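Local coordinates for uncharacterized protein PF1083 (Pyrococcus furiosus, PDB 3NRN) that binds adenosine monophosphate and is probably an oxidoreductase of the flavin-containing amine oxidase family, its substrate unknown, at residues E171-A174 with A175-G179. Sequence-based numbering, arbitrary orientation.
Sequences EIRA and ALRWG
A174 and W178, one helical turn apart, meet where the indole leans back over the preceding turn. W178 CG sits beside its own backbone N (chi1 -50°), which brings the six-membered ring obliquely to A174 CB, CZ3 lying 3.7 Å away. The same pair is joined through the backbone, W178 N donating to A174 O at 2.8 Å. At the far end of the indole, NE1 is satisfied by W411 O, while H59 and W411 meet the ring edge-to-face; a leucine in place of W178 would probably leave W411 O without its indole donor and open a gap beside A174 CB. On another side of the helix, R173 extends from a CG anti to its N, and this methylene lies over one face of the R177 guanidinium. The charged groups diverge, NE to NE 5.5 Å, and R177 NH2 is bound by R119 O. I172 CG2 faces L176 CG more loosely, at 4.3 Å, in a patch that packs on helix 115-119. The helix gives way at G179, whose N makes a weak bond to A175 O. Such i to i+4 pairing is characteristic of an alpha-helix, and the positive-phi glycine directly after it marks the C-terminal end of helix 165-178.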
loop_
_atom_site.group_PDB
_atom_site.type_symbol
_atom_site.label_atom_id
_atom_site.label_comp_id
_atom_site.label_asym_id
_atom_site.label_seq_id
_atom_site.Cartn_x
_atom_site.Cartn_y
_atom_site.Cartn_z
ATOM N N GLU A 171 3.309 -12.347 -6.312
ATOM C CA GLU A 171 3.488 -11.769 -4.985
ATOM C C GLU A 171 4.458 -12.657 -4.201
ATOM O O GLU A 171 5.210 -12.183 -3.345
ATOM C CB GLU A 171 2.134 -11.658 -4.276
ATOM C CG GLU A 171 1.295 -10.504 -4.812
ATOM C CD GLU A 171 -0.107 -10.465 -4.250
ATOM O OE1 GLU A 171 -0.301 -10.844 -3.077
ATOM O OE2 GLU A 171 -1.021 -10.034 -4.982
ATOM N N ILE A 172 4.448 -13.952 -4.506
ATOM C CA ILE A 172 5.359 -14.875 -3.850
ATOM C C ILE A 172 6.765 -14.561 -4.364
ATOM O O ILE A 172 7.721 -14.562 -3.606
ATOM C CB ILE A 172 5.007 -16.355 -4.159
ATOM C CG1 ILE A 172 3.724 -16.748 -3.417
ATOM C CG2 ILE A 172 6.163 -17.258 -3.730
ATOM C CD1 ILE A 172 3.179 -18.122 -3.785
ATOM N N ARG A 173 6.887 -14.284 -5.657
ATOM C CA ARG A 173 8.189 -13.944 -6.213
ATOM C C ARG A 173 8.721 -12.675 -5.528
ATOM O O ARG A 173 9.878 -12.615 -5.112
ATOM C CB ARG A 173 8.084 -13.725 -7.727
ATOM C CG ARG A 173 9.422 -13.361 -8.365
ATOM C CD ARG A 173 9.411 -13.563 -9.867
ATOM N NE ARG A 173 8.476 -12.671 -10.542
ATOM C CZ ARG A 173 8.178 -12.748 -11.834
ATOM N NH1 ARG A 173 8.744 -13.680 -12.589
ATOM N NH2 ARG A 173 7.305 -11.902 -12.368
ATOM N N ALA A 174 7.864 -11.666 -5.404
ATOM C CA ALA A 174 8.261 -10.419 -4.755
ATOM C C ALA A 174 8.783 -10.688 -3.343
ATOM O O ALA A 174 9.754 -10.067 -2.902
ATOM C CB ALA A 174 7.069 -9.437 -4.709
ATOM N N ALA A 175 8.143 -11.609 -2.630
ATOM C CA ALA A 175 8.571 -11.924 -1.266
ATOM C C ALA A 175 9.929 -12.629 -1.264
ATOM O O ALA A 175 10.754 -12.412 -0.370
ATOM C CB ALA A 175 7.526 -12.793 -0.572
ATOM N N LEU A 176 10.166 -13.471 -2.265
ATOM C CA LEU A 176 11.442 -14.183 -2.356
ATOM C C LEU A 176 12.555 -13.201 -2.716
ATOM O O LEU A 176 13.670 -13.284 -2.199
ATOM C CB LEU A 176 11.373 -15.286 -3.421
ATOM C CG LEU A 176 10.339 -16.403 -3.232
ATOM C CD1 LEU A 176 10.432 -17.391 -4.386
ATOM C CD2 LEU A 176 10.576 -17.108 -1.907
ATOM N N ARG A 177 12.240 -12.259 -3.597
ATOM C CA ARG A 177 13.217 -11.271 -4.034
ATOM C C ARG A 177 13.524 -10.192 -3.010
ATOM O O ARG A 177 14.688 -9.957 -2.690
ATOM C CB ARG A 177 12.743 -10.587 -5.319
ATOM C CG ARG A 177 12.534 -11.526 -6.483
ATOM C CD ARG A 177 13.640 -11.407 -7.513
ATOM N NE ARG A 177 13.600 -12.522 -8.456
ATOM C CZ ARG A 177 13.947 -13.769 -8.149
ATOM N NH1 ARG A 177 14.366 -14.063 -6.923
ATOM N NH2 ARG A 177 13.862 -14.726 -9.064
ATOM N N TRP A 178 12.481 -9.546 -2.493
ATOM C CA TRP A 178 12.665 -8.440 -1.563
ATOM C C TRP A 178 12.457 -8.731 -0.093
ATOM O O TRP A 178 12.593 -7.834 0.737
ATOM C CB TRP A 178 11.774 -7.270 -1.981
ATOM C CG TRP A 178 11.924 -6.925 -3.426
ATOM C CD1 TRP A 178 13.099 -6.796 -4.125
ATOM C CD2 TRP A 178 10.878 -6.614 -4.342
ATOM N NE1 TRP A 178 12.840 -6.416 -5.421
ATOM C CE2 TRP A 178 11.484 -6.296 -5.581
ATOM C CE3 TRP A 178 9.477 -6.567 -4.240
ATOM C CZ2 TRP A 178 10.738 -5.938 -6.708
ATOM C CZ3 TRP A 178 8.736 -6.211 -5.366
ATOM C CH2 TRP A 178 9.369 -5.902 -6.581
ATOM N N GLY A 179 12.113 -9.974 0.232
ATOM C CA GLY A 179 11.936 -10.340 1.624
ATOM C C GLY A 179 10.691 -9.849 2.332
ATOM O O GLY A 179 9.667 -9.587 1.700
#